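Long-range contacts in Eps1p (Saccharomyces cerevisiae, PDB 4TW5), which belongs to the PDI family of thioredoxin-fold proteins and here comprises two thioredoxin-like domains joined in one chain: residues Ser118-Asn122 and Arg185-Ile189; Lys175-Cys180 and Ala229-Pro233; Leu247-Pro251 and Phe264-Phe269. One frame throughout, in Å; residues are numbered along the deposited sequence.

Contact 1: residues Ser118-Asn122 and Arg185-Ile189; sequences SMDPN and RTWKI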
# COMPACT_ATOMS: atom_id res chain seq x y z
N SER A 118 -2.74 -41.64 -0.73
CA SER A 118 -2.24 -42.05 -2.03
C SER A 118 -1.69 -40.85 -2.80
O SER A 118 -0.89 -41.00 -3.70
CB SER A 118 -3.32 -42.75 -2.85
OG SER A 118 -4.07 -41.81 -3.56
N MET A 119 -2.11 -39.65 -2.42
CA MET A 119 -1.67 -38.47 -3.15
C MET A 119 -0.49 -37.77 -2.51
O MET A 119 -0.06 -36.72 -2.95
CB MET A 119 -2.82 -37.49 -3.31
CG MET A 119 -3.54 -37.69 -4.62
SD MET A 119 -5.10 -36.92 -4.45
CE MET A 119 -5.33 -36.05 -5.98
N ASP A 120 0.03 -38.36 -1.44
CA ASP A 120 1.30 -37.94 -0.88
C ASP A 120 2.43 -38.68 -1.61
O ASP A 120 2.64 -39.87 -1.37
CB ASP A 120 1.29 -38.21 0.62
CG ASP A 120 2.47 -37.58 1.35
OD1 ASP A 120 3.56 -37.37 0.75
OD2 ASP A 120 2.27 -37.30 2.55
N PRO A 121 3.20 -37.96 -2.44
CA PRO A 121 4.22 -38.57 -3.30
C PRO A 121 5.31 -39.24 -2.49
O PRO A 121 5.96 -40.13 -3.01
CB PRO A 121 4.80 -37.40 -4.09
CG PRO A 121 3.85 -36.27 -3.88
CD PRO A 121 3.24 -36.49 -2.54
N ASN A 122 5.51 -38.79 -1.25
CA ASN A 122 6.57 -39.34 -0.41
C ASN A 122 6.26 -40.76 0.09
O ASN A 122 7.16 -41.49 0.48
CB ASN A 122 6.81 -38.44 0.81
CG ASN A 122 7.11 -36.98 0.44
OD1 ASN A 122 8.19 -36.67 -0.08
ND2 ASN A 122 6.15 -36.08 0.71
N ARG A 185 6.21 -27.37 -3.01
CA ARG A 185 5.99 -28.80 -3.05
C ARG A 185 4.89 -29.14 -2.06
O ARG A 185 3.95 -29.87 -2.37
CB ARG A 185 7.27 -29.56 -2.70
CG ARG A 185 7.08 -31.05 -2.76
CD ARG A 185 8.38 -31.77 -2.69
NE ARG A 185 8.36 -32.85 -3.67
CZ ARG A 185 8.22 -34.13 -3.38
NH1 ARG A 185 8.11 -34.54 -2.13
NH2 ARG A 185 8.22 -35.01 -4.36
N THR A 186 5.06 -28.61 -0.84
CA THR A 186 4.11 -28.81 0.23
C THR A 186 2.72 -28.32 -0.15
O THR A 186 1.74 -29.02 0.08
CB THR A 186 4.60 -28.13 1.50
OG1 THR A 186 5.88 -28.65 1.83
CG2 THR A 186 3.68 -28.41 2.64
N TRP A 187 2.63 -27.14 -0.77
CA TRP A 187 1.34 -26.59 -1.13
C TRP A 187 0.61 -27.41 -2.19
O TRP A 187 -0.62 -27.60 -2.13
CB TRP A 187 1.47 -25.15 -1.58
CG TRP A 187 0.15 -24.53 -1.76
CD1 TRP A 187 -0.41 -24.14 -2.94
CD2 TRP A 187 -0.83 -24.29 -0.74
NE1 TRP A 187 -1.66 -23.63 -2.71
CE2 TRP A 187 -1.96 -23.74 -1.38
CE3 TRP A 187 -0.86 -24.50 0.65
CZ2 TRP A 187 -3.13 -23.38 -0.68
CZ3 TRP A 187 -2.05 -24.13 1.37
CH2 TRP A 187 -3.15 -23.56 0.69
N LYS A 188 1.36 -27.91 -3.16
CA LYS A 188 0.81 -28.76 -4.19
C LYS A 188 0.26 -30.07 -3.59
O LYS A 188 -0.83 -30.49 -3.93
CB LYS A 188 1.88 -29.08 -5.23
CG LYS A 188 1.41 -29.92 -6.40
CD LYS A 188 2.49 -29.91 -7.46
CE LYS A 188 2.10 -30.69 -8.68
NZ LYS A 188 3.15 -30.57 -9.72
N ILE A 189 1.00 -30.67 -2.68
CA ILE A 189 0.57 -31.92 -2.06
C ILE A 189 -0.73 -31.66 -1.24
O ILE A 189 -1.73 -32.36 -1.41
CB ILE A 189 1.70 -32.51 -1.17
CG1 ILE A 189 2.92 -32.85 -2.03
CG2 ILE A 189 1.26 -33.75 -0.45
CD1 ILE A 189 4.18 -33.17 -1.22
O HOH W 1 7.96 -33.53 0.14

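Contact 2: residues Lys175-Cys180 and Ala229-Pro233; sequences KNCDKC and ADREP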
# COMPACT_ATOMS: atom_id res chain seq x y z
N LYS A 175 12.30 -13.71 -3.44
CA LYS A 175 13.26 -12.87 -2.73
C LYS A 175 13.05 -12.90 -1.20
O LYS A 175 11.91 -12.83 -0.71
CB LYS A 175 13.16 -11.43 -3.25
CG LYS A 175 13.32 -11.30 -4.75
CD LYS A 175 14.65 -11.89 -5.21
CE LYS A 175 14.75 -11.95 -6.73
NZ LYS A 175 15.67 -13.06 -7.09
N ASN A 176 14.14 -13.02 -0.46
CA ASN A 176 14.10 -13.06 1.00
C ASN A 176 13.04 -14.05 1.54
O ASN A 176 12.30 -13.76 2.50
CB ASN A 176 13.86 -11.64 1.54
CG ASN A 176 14.90 -10.66 1.05
OD1 ASN A 176 16.00 -11.08 0.68
ND2 ASN A 176 14.58 -9.37 1.03
N CYS A 177 12.96 -15.21 0.91
CA CYS A 177 12.07 -16.26 1.35
C CYS A 177 12.71 -17.61 1.17
O CYS A 177 12.49 -18.27 0.16
CB CYS A 177 10.74 -16.22 0.59
SG CYS A 177 9.52 -17.44 1.18
N ASP A 178 13.47 -18.03 2.17
CA ASP A 178 14.20 -19.29 2.14
C ASP A 178 13.30 -20.50 1.97
O ASP A 178 13.68 -21.48 1.34
CB ASP A 178 15.02 -19.45 3.42
CG ASP A 178 16.13 -18.42 3.55
OD1 ASP A 178 16.61 -17.88 2.51
OD2 ASP A 178 16.51 -18.13 4.71
N LYS A 179 12.10 -20.44 2.55
CA LYS A 179 11.22 -21.59 2.59
C LYS A 179 10.23 -21.67 1.43
O LYS A 179 9.59 -22.68 1.26
CB LYS A 179 10.46 -21.62 3.92
CG LYS A 179 11.36 -21.84 5.13
CD LYS A 179 10.69 -21.28 6.39
CE LYS A 179 11.58 -21.38 7.61
NZ LYS A 179 11.02 -20.53 8.72
N CYS A 180 10.12 -20.61 0.63
CA CYS A 180 9.11 -20.54 -0.42
C CYS A 180 9.13 -21.72 -1.42
O CYS A 180 8.08 -22.24 -1.81
CB CYS A 180 9.25 -19.25 -1.20
SG CYS A 180 8.47 -17.78 -0.52
N ALA A 229 15.00 -10.25 7.48
CA ALA A 229 15.90 -11.10 6.70
C ALA A 229 15.12 -12.04 5.79
O ALA A 229 15.48 -12.28 4.63
CB ALA A 229 16.81 -11.90 7.64
N ASP A 230 14.04 -12.56 6.34
CA ASP A 230 13.36 -13.69 5.78
C ASP A 230 11.86 -13.60 6.02
O ASP A 230 11.41 -13.09 7.05
CB ASP A 230 13.94 -14.96 6.38
CG ASP A 230 13.45 -16.22 5.69
OD1 ASP A 230 13.75 -16.41 4.50
OD2 ASP A 230 12.77 -17.01 6.37
N ARG A 231 11.10 -14.09 5.05
CA ARG A 231 9.66 -14.14 5.09
C ARG A 231 9.23 -15.56 4.75
O ARG A 231 9.97 -16.30 4.09
CB ARG A 231 9.05 -13.14 4.11
CG ARG A 231 9.89 -11.90 3.95
CD ARG A 231 9.36 -11.01 2.87
NE ARG A 231 9.83 -11.38 1.54
CZ ARG A 231 9.48 -10.72 0.46
NH1 ARG A 231 8.66 -9.69 0.56
NH2 ARG A 231 9.94 -11.09 -0.72
N GLU A 232 8.00 -15.89 5.12
CA GLU A 232 7.42 -17.21 4.86
C GLU A 232 6.08 -17.05 4.21
O GLU A 232 5.38 -16.08 4.46
CB GLU A 232 7.19 -17.99 6.15
CG GLU A 232 8.36 -18.60 6.83
CD GLU A 232 7.90 -19.29 8.10
OE1 GLU A 232 6.71 -19.08 8.45
OE2 GLU A 232 8.70 -20.04 8.72
N PRO A 233 5.68 -18.05 3.40
CA PRO A 233 4.32 -18.00 2.85
C PRO A 233 3.31 -18.17 3.99
O PRO A 233 3.63 -18.78 5.02
CB PRO A 233 4.29 -19.16 1.86
CG PRO A 233 5.77 -19.51 1.64
CD PRO A 233 6.44 -19.21 2.92
O HOH W 2 11.08 -18.56 4.57
O HOH W 3 10.86 -17.10 8.65

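Contact 3: residues Leu247-Pro251 and Phe264-Phe269; sequences LFDYP and FARRTF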
# COMPACT_ATOMS: atom_id res chain seq x y z
N LEU A 247 -12.69 -16.40 8.53
CA LEU A 247 -11.28 -16.39 8.16
C LEU A 247 -10.44 -16.79 9.36
O LEU A 247 -10.43 -16.10 10.36
CB LEU A 247 -10.88 -14.98 7.68
CG LEU A 247 -9.48 -14.67 7.09
CD1 LEU A 247 -9.24 -15.34 5.75
CD2 LEU A 247 -9.22 -13.17 7.00
N PHE A 248 -9.72 -17.91 9.26
CA PHE A 248 -8.88 -18.41 10.35
C PHE A 248 -7.44 -18.73 9.90
O PHE A 248 -7.24 -19.62 9.08
CB PHE A 248 -9.51 -19.67 10.95
CG PHE A 248 -10.86 -19.42 11.60
CD1 PHE A 248 -10.94 -19.13 12.96
CD2 PHE A 248 -12.02 -19.44 10.85
CE1 PHE A 248 -12.15 -18.88 13.55
CE2 PHE A 248 -13.23 -19.19 11.44
CZ PHE A 248 -13.30 -18.92 12.79
N ASP A 249 -6.44 -17.99 10.43
CA ASP A 249 -5.02 -18.26 10.14
C ASP A 249 -4.58 -19.62 10.62
O ASP A 249 -5.01 -20.11 11.67
CB ASP A 249 -4.09 -17.23 10.78
CG ASP A 249 -4.12 -15.89 10.08
OD1 ASP A 249 -4.93 -15.72 9.14
OD2 ASP A 249 -3.28 -15.04 10.42
N TYR A 250 -3.67 -20.23 9.87
CA TYR A 250 -3.04 -21.47 10.30
C TYR A 250 -2.34 -21.25 11.66
O TYR A 250 -1.53 -20.34 11.81
CB TYR A 250 -2.06 -21.96 9.24
CG TYR A 250 -1.50 -23.32 9.56
CD1 TYR A 250 -2.28 -24.45 9.40
CD2 TYR A 250 -0.23 -23.48 10.08
CE1 TYR A 250 -1.81 -25.69 9.70
CE2 TYR A 250 0.25 -24.72 10.39
CZ TYR A 250 -0.55 -25.82 10.19
OH TYR A 250 -0.09 -27.08 10.49
N PRO A 251 -2.70 -22.05 12.67
CA PRO A 251 -2.27 -21.81 14.06
C PRO A 251 -0.89 -22.33 14.41
O PRO A 251 -0.20 -21.73 15.22
CB PRO A 251 -3.32 -22.58 14.87
CG PRO A 251 -3.67 -23.71 14.00
CD PRO A 251 -3.63 -23.19 12.58
N PHE A 264 -5.89 -29.06 9.64
CA PHE A 264 -6.44 -27.76 10.01
C PHE A 264 -7.62 -27.43 9.11
O PHE A 264 -8.69 -27.05 9.58
CB PHE A 264 -5.38 -26.66 9.92
CG PHE A 264 -5.94 -25.27 10.02
CD1 PHE A 264 -6.35 -24.75 11.25
CD2 PHE A 264 -6.05 -24.48 8.90
CE1 PHE A 264 -6.84 -23.46 11.37
CE2 PHE A 264 -6.54 -23.19 8.98
CZ PHE A 264 -6.94 -22.67 10.22
N ALA A 265 -7.43 -27.63 7.81
CA ALA A 265 -8.46 -27.31 6.83
C ALA A 265 -9.71 -28.16 7.03
O ALA A 265 -10.77 -27.81 6.54
CB ALA A 265 -7.93 -27.51 5.41
N ARG A 266 -9.58 -29.26 7.75
CA ARG A 266 -10.65 -30.21 7.92
C ARG A 266 -11.35 -30.12 9.27
O ARG A 266 -12.32 -30.81 9.50
CB ARG A 266 -10.12 -31.62 7.66
CG ARG A 266 -10.30 -32.05 6.21
CD ARG A 266 -9.38 -33.16 5.80
NE ARG A 266 -9.00 -34.05 6.88
CZ ARG A 266 -9.67 -35.12 7.29
NH1 ARG A 266 -10.83 -35.46 6.74
NH2 ARG A 266 -9.17 -35.84 8.28
N ARG A 267 -10.86 -29.25 10.15
CA ARG A 267 -11.47 -29.06 11.46
C ARG A 267 -12.88 -28.50 11.36
O ARG A 267 -13.17 -27.66 10.51
CB ARG A 267 -10.65 -28.06 12.29
CG ARG A 267 -9.67 -28.57 13.35
CD ARG A 267 -8.73 -27.40 13.73
NE ARG A 267 -7.60 -27.76 14.60
CZ ARG A 267 -6.32 -27.44 14.38
NH1 ARG A 267 -5.97 -26.80 13.28
NH2 ARG A 267 -5.38 -27.78 15.25
N THR A 268 -13.77 -29.02 12.22
CA THR A 268 -15.11 -28.46 12.41
C THR A 268 -14.99 -27.21 13.29
O THR A 268 -14.45 -27.28 14.40
CB THR A 268 -16.09 -29.47 13.08
OG1 THR A 268 -16.41 -30.52 12.16
CG2 THR A 268 -17.37 -28.77 13.56
N PHE A 269 -15.50 -26.07 12.83
CA PHE A 269 -15.44 -24.86 13.65
C PHE A 269 -16.84 -24.43 14.10
O PHE A 269 -17.43 -23.52 13.51
CB PHE A 269 -14.73 -23.70 12.91
CG PHE A 269 -13.26 -23.95 12.61
CD1 PHE A 269 -12.86 -24.75 11.54
CD2 PHE A 269 -12.27 -23.37 13.41
CE1 PHE A 269 -11.50 -24.96 11.27
CE2 PHE A 269 -10.90 -23.58 13.14
CZ PHE A 269 -10.52 -24.38 12.08

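Contact 1: residues Ser118-Asn122 and Arg185-Ile189
S118-N122 leads through an irregular stretch into the short, weakly bonded helix 121-124, while R185-I189 is a full turn of the long helix 180-196, closed by the bond from I189 N to R185 O (3.1 Å). The backbones come nearest at D120 and I189, whose CA atoms are 6.2 Å apart, close enough for a single apolar side chain to fill the gap. That side chain is I189. Its CG2 lies 4.1 Å from M119 O and 4.2 Å from D120 CA, and its CG1 packs on P121 CD at 3.7 Å, so the branched residue meets both the backbone of M119 and D120 and the proline ring. P121 suits the first turn of a helix, where its lack of an amide hydrogen costs nothing. D120 is the N-cap: its OD1 accepts from N122 N at 3.1 Å and also from N122 ND2 at 2.9 Å. The second bond orients the amide of N122, whose OD1 receives R185 NH1 at 3.0 Å near the plane of the guanidinium. A long, flexible arginine can reach across in this way from the exposed margin. Water 1 supports the link, accepting from R185 NH1 at 2.5 Å and N122 ND2 at 3.2 Å. L128, further along the chain, touches P121, R185 and I189, while M119 and D120 reach R192 and Q193 of helix 180-196. W187, which takes no part in the contact, packs that helix on strand 155-160 of the second domain's sheet; I189 and R185 meet the chain after helix 107-118 of the first.

Contact 2: residues Lys175-Cys180 and Ala229-Pro233
A salt bridge joins K179 NZ to E232 OE2 at 2.4 Å, very short for such a pair; the long aliphatic chain of the lysine carries its ammonium across to E232, and the positive charge also meets Y254 in a cation-pi contact. R231 makes two good hydrogen bonds, from NH2 to K175 O at 2.6 Å and from its backbone N to N176 O at 2.8 Å, and its NE adds a weak one to K175 O at 3.4 Å. D230 supplies a carboxylate acceptor, OD1, which takes an almost straight bond from D178 N at 2.9 Å. The same OD1 lies only 3.3 Å from D178 OD2, a close approach of like charges. Water 2 fills the gap between the backbones, accepting from K179 N (2.9 Å) and donating to R231 O (2.6 Å) and D230 OD2 (2.9 Å). Farther in, polarity gives way to sulfur and proline: C177 SG sits 4.0 Å from P233 CD, and C180 SG 3.9 Å from P233 CG. The type I turn C177-C180 brings the cysteines together, and SG of C177 and SG of C180 form a disulfide of 2.0 Å. This is the CXXC motif of a thioredoxin fold, at the start of helix 180-196, faced by the proline that precedes strand 234-238. In thioredoxins that proline is usually cis; here E232 CA and P233 CA are 3.8 Å apart, the spacing of a trans peptide.

Contact 3: residues Leu247-Pro251 and Phe264-Phe269
F264 is the bump of this contact, and the bend where strand 247-249 runs into Y250 and P251 is its hollow. The flat ring fits because each wall is matched to it. Its tip, CZ, points into the backbone, 3.3 Å from F248 O and 3.5 Å from D249 O, with F248 CB at 4.0 Å. One face is covered by P251, whose CD comes within 3.4 Å of F264 CD1, and by Y250 CA, a CH-pi contact 4.2 Å from the ring centroid. The Y250 ring turns its edge toward F264 in an offset edge-to-face pair, centroids 5.5 Å apart and planes at 81°; Y250 also stacks on Y261. At the exposed margin P251 CG touches R267 NH1 at 3.9 Å, and the poorly ordered F269 lies beside F248, the nearly parallel rings slid apart with centroids at 5.0 Å. D249 points away and forms a salt bridge with R228 of the second subunit. Strand 247-249 pairs antiparallel with strand 234-238, whose L237 also meets F264, and helix 259-265 then packs back on them: the beta-beta-alpha unit that completes a thioredoxin fold.

How the contacts relate
None of the three contacts touches another. The centres of contacts 1 and 2 lie about 21 Å apart. The centres of contacts 1 and 3 are about 19 Å apart. The centres of contacts 2 and 3 are about 23 Å apart. Shared elements of the second domain nevertheless join them. Helix 180-196 begins at the disulfide of contact 2, carries the R185-I189 turn of contact 1, and near its far end offers L194 to A265 of contact 3. Strand 234-238 starts just after P233. Contact 2 holds the CXXC disulfide of the second domain, contact 1 the interdomain connection, and contact 3 lies at the strand that is outermost within this chain and is bonded to the second subunit.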